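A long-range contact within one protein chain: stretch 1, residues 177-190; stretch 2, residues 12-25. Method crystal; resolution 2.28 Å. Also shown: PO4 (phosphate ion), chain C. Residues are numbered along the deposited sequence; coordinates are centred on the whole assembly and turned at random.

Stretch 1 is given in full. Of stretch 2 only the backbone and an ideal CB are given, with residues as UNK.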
# COMPACT_ATOMS: atom_id res chain seq x y z
N HIS A 177 -3.52 -1.23 7.32
CA HIS A 177 -3.66 0.12 6.79
C HIS A 177 -2.63 1.08 7.39
O HIS A 177 -2.14 2.00 6.72
CB HIS A 177 -5.09 0.63 7.07
CG HIS A 177 -5.52 0.52 8.50
ND1 HIS A 177 -5.49 -0.69 9.19
CD2 HIS A 177 -5.97 1.43 9.37
CE1 HIS A 177 -5.91 -0.49 10.42
NE2 HIS A 177 -6.23 0.78 10.56
N ARG A 178 -2.29 0.86 8.65
CA ARG A 178 -1.30 1.68 9.34
C ARG A 178 0.10 1.34 8.83
O ARG A 178 0.92 2.23 8.67
CB ARG A 178 -1.41 1.46 10.85
CG ARG A 178 -0.54 2.36 11.71
CD ARG A 178 -1.22 2.66 13.07
NE ARG A 178 -2.12 1.60 13.47
CZ ARG A 178 -3.43 1.72 13.64
NH1 ARG A 178 -4.04 2.89 13.48
NH2 ARG A 178 -4.13 0.65 13.96
N ARG A 179 0.37 0.07 8.56
CA ARG A 179 1.64 -0.29 7.93
C ARG A 179 1.77 0.41 6.59
O ARG A 179 2.84 0.92 6.25
CB ARG A 179 1.76 -1.80 7.74
CG ARG A 179 2.95 -2.21 6.87
CD ARG A 179 4.27 -1.77 7.50
NE ARG A 179 5.39 -1.90 6.58
CZ ARG A 179 6.29 -2.88 6.63
NH1 ARG A 179 6.19 -3.82 7.56
NH2 ARG A 179 7.28 -2.91 5.75
N ASN A 180 0.68 0.45 5.82
CA ASN A 180 0.74 1.05 4.49
C ASN A 180 0.98 2.56 4.54
O ASN A 180 1.71 3.08 3.71
CB ASN A 180 -0.53 0.75 3.68
CG ASN A 180 -0.55 -0.67 3.17
OD1 ASN A 180 0.49 -1.30 3.05
ND2 ASN A 180 -1.74 -1.18 2.89
N ALA A 181 0.35 3.24 5.49
CA ALA A 181 0.56 4.67 5.66
C ALA A 181 1.99 4.96 6.07
O ALA A 181 2.59 5.92 5.60
CB ALA A 181 -0.37 5.21 6.72
N ILE A 182 2.52 4.14 6.97
CA ILE A 182 3.86 4.37 7.49
C ILE A 182 4.91 4.12 6.39
O ILE A 182 5.95 4.77 6.40
CB ILE A 182 4.16 3.49 8.72
CG1 ILE A 182 3.33 3.94 9.90
CG2 ILE A 182 5.63 3.58 9.11
CD1 ILE A 182 3.70 5.33 10.43
N ASN A 183 4.62 3.22 5.45
CA ASN A 183 5.54 2.95 4.33
C ASN A 183 5.75 4.20 3.49
O ASN A 183 6.87 4.49 3.07
CB ASN A 183 5.06 1.80 3.43
CG ASN A 183 5.28 0.43 4.05
OD1 ASN A 183 6.11 0.26 4.95
ND2 ASN A 183 4.55 -0.57 3.56
N LEU A 184 4.67 4.94 3.27
CA LEU A 184 4.75 6.23 2.59
C LEU A 184 5.53 7.22 3.44
O LEU A 184 6.31 8.02 2.91
CB LEU A 184 3.35 6.78 2.27
CG LEU A 184 2.48 6.00 1.28
CD1 LEU A 184 1.01 6.44 1.37
CD2 LEU A 184 3.00 6.18 -0.15
N LEU A 185 5.36 7.17 4.76
CA LEU A 185 6.11 8.05 5.66
C LEU A 185 7.60 7.74 5.59
O LEU A 185 8.41 8.64 5.42
CB LEU A 185 5.64 7.93 7.11
CG LEU A 185 6.51 8.67 8.14
CD1 LEU A 185 6.41 10.18 7.90
CD2 LEU A 185 6.10 8.34 9.58
N GLN A 186 7.94 6.47 5.76
CA GLN A 186 9.34 6.05 5.77
C GLN A 186 10.02 6.36 4.46
O GLN A 186 11.21 6.71 4.45
CB GLN A 186 9.48 4.58 6.16
CG GLN A 186 9.44 4.38 7.68
CD GLN A 186 9.33 2.94 8.08
OE1 GLN A 186 8.91 2.08 7.29
NE2 GLN A 186 9.70 2.64 9.32
N ALA A 187 9.28 6.24 3.36
CA ALA A 187 9.82 6.60 2.05
C ALA A 187 10.09 8.09 2.00
O ALA A 187 11.09 8.53 1.44
CB ALA A 187 8.87 6.19 0.92
N PHE A 188 9.19 8.87 2.58
CA PHE A 188 9.36 10.31 2.68
C PHE A 188 10.64 10.65 3.46
O PHE A 188 11.44 11.49 3.03
CB PHE A 188 8.13 10.93 3.36
CG PHE A 188 8.20 12.42 3.50
CD1 PHE A 188 8.78 13.01 4.63
CD2 PHE A 188 7.68 13.25 2.51
CE1 PHE A 188 8.85 14.40 4.76
CE2 PHE A 188 7.74 14.63 2.64
CZ PHE A 188 8.33 15.21 3.77
N LEU A 189 10.82 10.01 4.61
CA LEU A 189 12.01 10.19 5.44
C LEU A 189 13.29 9.80 4.69
O LEU A 189 14.33 10.45 4.83
CB LEU A 189 11.90 9.36 6.72
CG LEU A 189 10.70 9.66 7.63
CD1 LEU A 189 10.66 8.67 8.81
CD2 LEU A 189 10.77 11.07 8.14
N GLU A 190 13.22 8.72 3.92
CA GLU A 190 14.37 8.27 3.15
C GLU A 190 14.69 9.28 2.05
O GLU A 190 15.86 9.52 1.74
CB GLU A 190 14.12 6.87 2.55
CG GLU A 190 14.32 5.72 3.54
CD GLU A 190 15.78 5.48 3.91
OE1 GLU A 190 16.60 5.25 2.99
OE2 GLU A 190 16.12 5.50 5.12
N UNK A 12 -3.35 0.67 21.79
CA UNK A 12 -3.33 -0.30 20.71
C UNK A 12 -2.52 0.22 19.53
O UNK A 12 -1.67 -0.50 19.01
CB UNK A 12 -4.76 -0.64 20.27
N UNK A 13 -2.78 1.47 19.14
CA UNK A 13 -1.99 2.11 18.09
C UNK A 13 -0.50 2.15 18.43
O UNK A 13 0.33 1.82 17.58
CB UNK A 13 -2.50 3.53 17.85
N UNK A 14 -0.17 2.56 19.65
CA UNK A 14 1.23 2.61 20.07
C UNK A 14 1.89 1.24 19.93
O UNK A 14 3.00 1.13 19.43
CB UNK A 14 1.34 3.10 21.52
N UNK A 15 1.19 0.19 20.35
CA UNK A 15 1.69 -1.17 20.17
C UNK A 15 1.99 -1.49 18.71
O UNK A 15 3.03 -2.05 18.41
CB UNK A 15 0.68 -2.18 20.72
N UNK A 16 1.07 -1.14 17.81
CA UNK A 16 1.29 -1.40 16.39
C UNK A 16 2.50 -0.65 15.91
O UNK A 16 3.27 -1.14 15.10
CB UNK A 16 0.06 -1.01 15.56
N UNK A 17 2.64 0.58 16.39
CA UNK A 17 3.73 1.41 15.92
C UNK A 17 5.07 0.85 16.37
O UNK A 17 6.07 1.00 15.67
CB UNK A 17 3.56 2.85 16.42
N UNK A 18 5.08 0.19 17.53
CA UNK A 18 6.31 -0.39 18.04
C UNK A 18 6.77 -1.55 17.16
O UNK A 18 7.96 -1.68 16.88
CB UNK A 18 6.12 -0.86 19.48
N UNK A 19 5.82 -2.37 16.71
CA UNK A 19 6.08 -3.43 15.74
C UNK A 19 6.64 -2.88 14.43
O UNK A 19 7.61 -3.40 13.89
CB UNK A 19 4.80 -4.22 15.47
N UNK A 20 6.05 -1.79 13.95
CA UNK A 20 6.38 -1.19 12.66
C UNK A 20 7.67 -0.36 12.66
O UNK A 20 8.28 -0.15 11.62
CB UNK A 20 5.22 -0.31 12.21
N UNK A 21 8.09 0.13 13.83
CA UNK A 21 9.37 0.83 13.95
C UNK A 21 10.28 0.10 14.93
O UNK A 21 10.54 0.63 16.02
CB UNK A 21 9.16 2.28 14.40
N UNK A 22 10.77 -1.10 14.57
CA UNK A 22 11.56 -1.85 15.56
C UNK A 22 12.91 -1.20 15.82
O UNK A 22 13.52 -1.47 16.85
CB UNK A 22 11.77 -3.29 15.09
N UNK A 23 13.37 -0.36 14.90
CA UNK A 23 14.65 0.32 15.08
C UNK A 23 14.51 1.63 15.85
O UNK A 23 15.50 2.32 16.09
CB UNK A 23 15.29 0.59 13.72
N UNK A 24 13.29 1.97 16.26
CA UNK A 24 13.10 3.26 16.92
C UNK A 24 12.77 3.09 18.37
O UNK A 24 12.23 2.07 18.79
CB UNK A 24 12.00 4.07 16.23
N UNK A 25 13.10 4.11 19.16
CA UNK A 25 12.48 4.21 20.45
C UNK A 25 11.14 4.90 20.22
O UNK A 25 11.08 6.10 19.94
CB UNK A 25 13.36 4.96 21.45
P PO4 C . -6.16 8.78 19.11
O1 PO4 C . -4.99 8.40 18.19
O2 PO4 C . -7.09 7.59 19.25
O3 PO4 C . -6.93 9.92 18.47
O4 PO4 C . -5.66 9.20 20.46

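Helix 177-190 meets a second helix, positions 12-20, at 54° with axes 10.6 Å apart at closest approach. That spacing leaves room for side chains of real size between them, and stretch 1 offers a charged end at Arg178, an apolar middle at Ile182 and Leu185, and a polar group at Gln186.

Position 12 points sideways, its ideal CB beyond 5.5 Å of stretch 1, so this contact asks little of it; it is Gly12, helical at phi/psi -64/-48.

Position 13 also points sideways, but its ideal CB lies 4.7 Å from Arg178 CZ. A flexible chain with methylenes to lay over the guanidinium would suit, as would a polar or acidic one. The residue is Lys13, whose CG rests over one face of that group, 3.8 Å from Arg178 NH1. Its extended chain carries the ammonium onward, where Lys13 NZ donates to O1 of the phosphate ion at 2.8 Å.

Positions 14 and 15 have no neighbour in stretch 1 near their ideal CB atoms, and the contact leaves them free: Ile14, pointing away, and Asn15, whose OD1 accepts a hydrogen bond from the side chain of position 18.

Position 16 points toward stretch 1, with its ideal CB 4.0 Å from Arg178 NE. A short acid is the clear choice, though Asn or Ser could also offer an acceptor. Asp16 forms a salt bridge: Arg178 NH2 donates to Asp16 OD2 at 3.1 Å, and Arg178 NE adds a weak hydrogen bond to Asp16 OD2 at 3.4 Å. The carboxylate oxygen approaches the guanidinium edge, where the N-H groups point.

Position 17 starts sideways, so a sizeable side chain is needed to reach the apolar parts of Arg178 and Ile182; Leu, Met or an aromatic would serve. Phe17 swings its ring in. Arg178 CD lies over one face, 3.3 Å from Phe17 CZ, while Ile182 CD1 meets the edge, 3.6 Å from Phe17 CE1.

Positions 18 and 19 are out of reach and open to many residues; they hold Lys18, whose NZ is the donor to Asn15 OD1, and Val19.

Position 20 points toward stretch 1, its ideal CB 5.0 Å from both Ile182 CG2 and Arg179 CD. A branched or long aliphatic fits. Ile20 uses both branches: its CG2 packs 3.5 Å from Ile182 CG2, while its CD1 reaches 3.9 Å from Arg179 CA. It also helps Asp16, Lys13 and Phe17 enclose the Arg178 side chain, a knob in their hole.

At position 21 the backbone leaves helical angles (-120/69) and begins a type I turn. CB points sideways, 5.1 Å from Gln186 NE2, so a large apolar group could reach in. Phe21 does, its CZ 3.6 Å from Ile182 CG2 and its CE1 3.4 Å from Gln186 NE2.

Positions 22 and 23, out of reach, form the turn's middle: Pro22, at a phi of -70° that suits its ring, and Asp23.

Position 24 points toward stretch 1 across a gap that favours a long side chain. Tyr24 spans it, OH 4.2 Å from Leu189 CD1.

Position 25 is out of reach: His25.

Stretch 2 (12-25) GKINDFKVIFPDYH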
# COMPACT_ATOMS: atom_id res chain seq x y z
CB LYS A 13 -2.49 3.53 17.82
CG LYS A 13 -3.88 3.62 17.23
CD LYS A 13 -4.12 5.03 16.71
CE LYS A 13 -5.60 5.26 16.36
NZ LYS A 13 -5.85 6.71 16.12
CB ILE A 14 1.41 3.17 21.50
CG1 ILE A 14 1.54 4.69 21.48
CG2 ILE A 14 2.72 2.71 22.10
CD1 ILE A 14 0.37 5.39 21.05
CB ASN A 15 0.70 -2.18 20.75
CG ASN A 15 0.49 -1.99 22.25
OD1 ASN A 15 1.41 -1.55 22.96
ND2 ASN A 15 -0.71 -2.31 22.73
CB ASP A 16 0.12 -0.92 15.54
CG ASP A 16 -1.07 -1.83 15.60
OD1 ASP A 16 -1.02 -2.84 16.33
OD2 ASP A 16 -2.07 -1.52 14.92
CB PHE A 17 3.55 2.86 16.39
CG PHE A 17 2.58 3.64 15.56
CD1 PHE A 17 2.82 3.87 14.21
CD2 PHE A 17 1.41 4.14 16.11
CE1 PHE A 17 1.91 4.59 13.42
CE2 PHE A 17 0.50 4.85 15.33
CZ PHE A 17 0.76 5.08 13.99
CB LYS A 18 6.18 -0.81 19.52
CG LYS A 18 6.26 0.39 20.47
CD LYS A 18 6.09 -0.01 21.94
CE LYS A 18 4.73 -0.62 22.18
NZ LYS A 18 4.48 -0.95 23.62
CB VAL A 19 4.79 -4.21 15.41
CG1 VAL A 19 5.06 -5.24 14.28
CG2 VAL A 19 4.26 -4.89 16.68
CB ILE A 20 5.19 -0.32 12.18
CG1 ILE A 20 4.06 -1.21 11.67
CG2 ILE A 20 5.57 0.62 11.05
CD1 ILE A 20 2.73 -0.47 11.66
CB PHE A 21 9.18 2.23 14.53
CG PHE A 21 8.45 3.21 13.64
CD1 PHE A 21 9.06 3.76 12.52
CD2 PHE A 21 7.17 3.62 13.96
CE1 PHE A 21 8.39 4.69 11.72
CE2 PHE A 21 6.50 4.55 13.16
CZ PHE A 21 7.11 5.09 12.05
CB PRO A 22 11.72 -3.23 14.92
CG PRO A 22 11.60 -2.98 13.44
CD PRO A 22 10.63 -1.83 13.30
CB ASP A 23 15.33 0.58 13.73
CG ASP A 23 15.87 -0.70 13.09
OD1 ASP A 23 16.16 -1.66 13.83
OD2 ASP A 23 15.99 -0.74 11.84
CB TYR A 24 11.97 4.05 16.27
CG TYR A 24 12.33 4.74 14.97
CD1 TYR A 24 12.38 4.04 13.76
CD2 TYR A 24 12.59 6.11 14.95
CE1 TYR A 24 12.69 4.68 12.58
CE2 TYR A 24 12.90 6.76 13.77
CZ TYR A 24 12.95 6.04 12.59
OH TYR A 24 13.26 6.71 11.43
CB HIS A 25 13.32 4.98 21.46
CG HIS A 25 12.65 5.12 22.78
ND1 HIS A 25 12.81 6.24 23.60
CD2 HIS A 25 11.79 4.32 23.44
CE1 HIS A 25 12.09 6.10 24.68
NE2 HIS A 25 11.44 4.92 24.62
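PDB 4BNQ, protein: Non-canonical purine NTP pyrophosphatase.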